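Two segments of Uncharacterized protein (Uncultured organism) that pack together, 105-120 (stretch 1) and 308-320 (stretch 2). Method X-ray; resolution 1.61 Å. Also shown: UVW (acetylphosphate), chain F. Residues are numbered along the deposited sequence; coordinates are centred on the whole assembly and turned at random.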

# COMPACT_ATOMS: atom_id res chain seq x y z
N TYR B 105 -3.66 3.38 1.37
CA TYR B 105 -2.36 3.62 0.73
C TYR B 105 -2.47 4.98 0.09
O TYR B 105 -3.32 5.19 -0.76
N MSE B 106 -1.61 5.93 0.44
CA MSE B 106 -1.68 7.19 -0.27
C MSE B 106 -0.38 7.94 -0.30
O MSE B 106 0.46 7.79 0.60
N PRO B 107 -0.22 8.78 -1.33
CA PRO B 107 0.85 9.76 -1.22
C PRO B 107 0.52 10.76 -0.13
O PRO B 107 -0.64 11.17 0.00
N LEU B 108 1.51 11.18 0.62
CA LEU B 108 1.27 12.20 1.62
C LEU B 108 1.07 13.56 0.95
O LEU B 108 0.60 14.48 1.59
N GLN B 109 1.40 13.65 -0.34
CA GLN B 109 1.09 14.82 -1.16
C GLN B 109 -0.11 14.52 -2.06
O GLN B 109 -0.27 15.13 -3.12
N GLY B 110 -0.94 13.55 -1.66
CA GLY B 110 -1.97 13.04 -2.54
C GLY B 110 -3.37 13.60 -2.35
O GLY B 110 -4.28 13.20 -3.06
N SER B 111 -3.53 14.53 -1.41
CA SER B 111 -4.84 15.07 -1.07
C SER B 111 -4.66 16.47 -0.46
O SER B 111 -3.61 17.07 -0.62
N THR B 112 -5.67 16.99 0.22
CA THR B 112 -5.49 18.19 1.04
C THR B 112 -4.24 17.99 1.90
O THR B 112 -4.09 16.97 2.55
N GLN B 113 -3.34 18.97 1.88
CA GLN B 113 -2.01 18.74 2.43
C GLN B 113 -1.32 19.99 2.93
O GLN B 113 -1.62 21.11 2.50
N TRP B 114 -0.37 19.75 3.84
CA TRP B 114 0.76 20.66 4.07
C TRP B 114 2.00 20.01 3.48
O TRP B 114 2.18 18.79 3.61
N ASP B 115 2.85 20.83 2.89
CA ASP B 115 4.19 20.41 2.48
C ASP B 115 5.17 20.92 3.49
O ASP B 115 5.16 22.11 3.83
N ALA B 116 6.00 20.03 4.02
CA ALA B 116 7.05 20.41 4.97
C ALA B 116 8.17 21.16 4.28
O ALA B 116 8.27 21.17 3.05
N LEU B 117 9.05 21.75 5.07
CA LEU B 117 10.20 22.45 4.50
C LEU B 117 11.20 21.46 3.87
O LEU B 117 12.08 21.86 3.11
N SER B 118 11.06 20.18 4.20
CA SER B 118 11.85 19.13 3.56
C SER B 118 11.30 18.70 2.20
O SER B 118 11.88 17.85 1.54
N HIS B 119 10.17 19.26 1.77
CA HIS B 119 9.54 18.85 0.51
C HIS B 119 10.20 19.45 -0.74
O HIS B 119 10.13 18.85 -1.81
N GLY B 120 10.80 20.64 -0.63
CA GLY B 120 11.29 21.33 -1.82
C GLY B 120 12.38 22.33 -1.51
O GLY B 120 12.40 22.94 -0.45
N TYR B 308 1.20 13.42 12.94
CA TYR B 308 2.51 13.24 13.55
C TYR B 308 3.25 12.08 12.85
O TYR B 308 3.11 10.91 13.25
N ILE B 309 4.00 12.41 11.80
CA ILE B 309 4.69 11.40 10.99
C ILE B 309 6.17 11.72 10.92
O ILE B 309 6.61 12.53 10.11
N PRO B 310 6.96 11.10 11.80
CA PRO B 310 8.37 11.46 11.84
C PRO B 310 9.08 11.14 10.54
O PRO B 310 8.91 10.07 9.96
N GLY B 311 9.86 12.11 10.09
CA GLY B 311 10.64 11.94 8.87
C GLY B 311 9.86 12.13 7.59
O GLY B 311 10.42 11.95 6.50
N ALA B 312 8.59 12.50 7.68
CA ALA B 312 7.79 12.75 6.49
C ALA B 312 8.00 14.17 5.98
O ALA B 312 8.33 15.08 6.76
N VAL B 313 7.77 14.35 4.68
CA VAL B 313 8.00 15.64 4.06
C VAL B 313 6.69 16.39 3.77
O VAL B 313 6.67 17.39 3.04
N GLY B 314 5.61 15.95 4.41
CA GLY B 314 4.32 16.61 4.35
C GLY B 314 3.29 15.74 5.03
O GLY B 314 3.62 14.68 5.57
N SER B 315 2.04 16.14 4.98
CA SER B 315 0.98 15.40 5.64
C SER B 315 -0.37 15.71 5.04
O SER B 315 -0.62 16.86 4.68
N PRO B 316 -1.27 14.71 4.99
CA PRO B 316 -2.68 15.01 4.80
C PRO B 316 -3.24 15.67 6.04
O PRO B 316 -2.64 15.61 7.12
N LEU B 317 -4.36 16.33 5.88
CA LEU B 317 -5.03 16.90 7.03
C LEU B 317 -6.48 17.21 6.71
O LEU B 317 -6.91 17.08 5.57
N ASN B 318 -7.20 17.58 7.76
CA ASN B 318 -8.55 18.08 7.64
C ASN B 318 -8.58 19.44 8.33
O ASN B 318 -8.87 19.53 9.53
N PRO B 319 -8.24 20.50 7.60
CA PRO B 319 -8.25 21.81 8.27
C PRO B 319 -9.66 22.25 8.64
O PRO B 319 -10.55 22.17 7.77
N ILE B 320 -9.88 22.69 9.88
CA ILE B 320 -11.19 23.20 10.29
C ILE B 320 -11.11 24.71 10.55
O ILE B 320 -10.32 25.15 11.38

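Strands 113-115 and 314-316 pair antiparallel, so that Trp 114 and Ser 315 form a hydrogen-bonded pair (Trp 114 N to Ser 315 O and Ser 315 N to Trp 114 O, both 3.0 Å), and their side chains share one face of the sheet. Gln 113 and Pro 316 project from the other. Gly 314 pairs with Asp 115 (CA-CA 4.2 Å); a CB on Gly 314 would lie 2.7 Å from Trp 114 O, a clash.

Leu 108, in the m,t rotamer, spreads its methyls along stretch 2. Leu 108 CD1 lies 3.8 Å from Ala 312 CB and 4.0 Å from Ile 309 CD1, and Leu 108 CD2 meets Pro 316 CD at 3.7 Å, with Ile 309 CD1 also within about 4.1 Å of it. The selenomethionine Met 106 (p,t,m) points toward stretch 2 and brings its CE to 3.9 Å from Pro 316 CB.

Leu 317 starts sideways, but its p,t conformation carries the end back to stretch 1: CD2 comes within 3.4 Å of Gln 113 C, and CD1 lies obliquely to the Trp 114 ring, 3.9 Å from CD1 of that indole. Thr 112 (m) sets CG2 3.8 Å from Pro 319 CD. Water 1 bridges the backbone here, donating to Thr 112 O (2.6 Å) and accepting from Leu 317 N (3.0 Å).

Gln 113, chi1 p and chi2 t, leads its amide away from stretch 2, where NE2 donates to Ser 111 O (2.9 Å) and, weakly, to Gln 109 O (3.0 Å), tying down the preceding loop. Val 313 (m) places CG1 3.4 Å from Ser 118 OG and CG2 3.8 Å from Gln 109 NE2. His 119, chi1 t, packs CB 3.4 Å from Val 313 O while its ring leads away, and His 119 NE2 donates to acetylphosphate O1P at 2.6 Å.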

# COMPACT_ATOMS: atom_id res chain seq x y z
CB TYR B 105 -2.02 2.58 -0.35
CG TYR B 105 -0.62 2.72 -0.90
CD1 TYR B 105 0.49 2.50 -0.10
CD2 TYR B 105 -0.40 3.07 -2.22
CE1 TYR B 105 1.78 2.61 -0.61
CE2 TYR B 105 0.88 3.18 -2.73
CZ TYR B 105 1.96 2.94 -1.93
OH TYR B 105 3.26 3.04 -2.42
CB MSE B 106 -2.74 8.10 0.38
CG MSE B 106 -2.40 8.51 1.77
SE MSE B 106 -3.82 9.56 2.62
CE MSE B 106 -3.80 11.17 1.55
CB PRO B 107 0.85 10.44 -2.60
CG PRO B 107 -0.15 9.73 -3.44
CD PRO B 107 -1.08 9.04 -2.49
CB LEU B 108 2.41 12.23 2.65
CG LEU B 108 2.55 10.92 3.43
CD1 LEU B 108 3.68 11.03 4.46
CD2 LEU B 108 1.27 10.52 4.14
CB GLN B 109 2.29 15.24 -2.04
CG GLN B 109 3.54 15.71 -1.29
CD GLN B 109 4.28 14.60 -0.55
OE1 GLN B 109 4.64 13.59 -1.13
NE2 GLN B 109 4.43 14.77 0.77
CB SER B 111 -5.59 14.14 -0.11
OG SER B 111 -6.96 14.46 -0.01
CB THR B 112 -6.73 18.44 1.91
OG1 THR B 112 -7.88 18.57 1.05
CG2 THR B 112 -6.54 19.66 2.77
CB GLN B 113 -1.11 18.10 1.35
CG GLN B 113 -0.73 19.07 0.22
CD GLN B 113 -0.15 18.35 -0.98
OE1 GLN B 113 1.05 18.36 -1.23
NE2 GLN B 113 -1.01 17.67 -1.69
CB TRP B 114 1.05 20.92 5.54
CG TRP B 114 0.18 21.87 6.24
CD1 TRP B 114 -0.60 21.60 7.31
CD2 TRP B 114 0.01 23.27 5.97
NE1 TRP B 114 -1.25 22.73 7.73
CE2 TRP B 114 -0.89 23.77 6.92
CE3 TRP B 114 0.52 24.13 5.01
CZ2 TRP B 114 -1.30 25.09 6.94
CZ3 TRP B 114 0.14 25.45 5.04
CH2 TRP B 114 -0.78 25.92 6.00
CB ASP B 115 4.51 20.95 1.10
CG ASP B 115 3.51 20.48 0.05
OD1 ASP B 115 2.89 19.41 0.25
OD2 ASP B 115 3.34 21.19 -0.96
CB ALA B 116 7.60 19.19 5.66
CB LEU B 117 10.88 23.30 5.56
CG LEU B 117 9.95 24.26 6.29
CD1 LEU B 117 10.76 25.10 7.26
CD2 LEU B 117 9.16 25.16 5.33
CB SER B 118 11.93 17.90 4.47
OG SER B 118 10.64 17.59 5.01
CB HIS B 119 8.05 19.22 0.50
CG HIS B 119 7.36 18.98 -0.80
ND1 HIS B 119 7.30 17.74 -1.40
CD2 HIS B 119 6.69 19.82 -1.63
CE1 HIS B 119 6.64 17.83 -2.54
NE2 HIS B 119 6.26 19.09 -2.70
CB TYR B 308 2.34 12.98 15.05
CG TYR B 308 3.59 12.82 15.88
CD1 TYR B 308 4.86 13.00 15.34
CD2 TYR B 308 3.50 12.40 17.20
CE1 TYR B 308 6.00 12.81 16.10
CE2 TYR B 308 4.64 12.20 17.96
CZ TYR B 308 5.88 12.41 17.41
OH TYR B 308 7.03 12.20 18.16
CB ILE B 309 4.15 11.30 9.54
CG1 ILE B 309 2.62 11.32 9.49
CG2 ILE B 309 4.74 10.04 8.87
CD1 ILE B 309 2.06 11.42 8.07
CB PRO B 310 8.92 10.64 13.01
CG PRO B 310 7.88 9.66 13.35
CD PRO B 310 6.57 10.19 12.89
CB ALA B 312 6.31 12.49 6.75
CB VAL B 313 8.84 15.51 2.76
CG1 VAL B 313 10.16 14.86 3.07
CG2 VAL B 313 8.11 14.74 1.69
CB SER B 315 0.93 15.75 7.11
OG SER B 315 -0.12 15.06 7.76
CB PRO B 316 -3.33 13.63 4.56
CG PRO B 316 -2.40 12.68 5.10
CD PRO B 316 -1.02 13.26 5.07
CB LEU B 317 -4.32 18.14 7.51
CG LEU B 317 -4.47 19.35 6.61
CD1 LEU B 317 -4.36 20.63 7.48
CD2 LEU B 317 -3.41 19.37 5.56
CB ASN B 318 -9.55 17.12 8.25
CG ASN B 318 -10.95 17.60 8.12
OD1 ASN B 318 -11.22 18.56 7.41
ND2 ASN B 318 -11.86 16.95 8.81
CB PRO B 319 -7.65 22.75 7.20
CG PRO B 319 -7.28 21.87 6.03
CD PRO B 319 -8.08 20.62 6.15
CB ILE B 320 -11.70 22.52 11.57
CG1 ILE B 320 -11.62 21.00 11.47
CG2 ILE B 320 -13.15 22.96 11.85
CD1 ILE B 320 -12.44 20.38 10.33
C1 UVW F . 4.25 19.59 -7.98
O1 UVW F . 4.33 18.44 -7.70
C1M UVW F . 4.47 20.05 -9.41
O2 UVW F . 3.96 20.54 -7.00
P UVW F . 3.85 20.20 -5.40
O1P UVW F . 5.01 19.36 -4.94
O2P UVW F . 3.84 21.53 -4.69
O3P UVW F . 2.57 19.46 -5.08
O HOH W 1 -5.69 15.11 3.45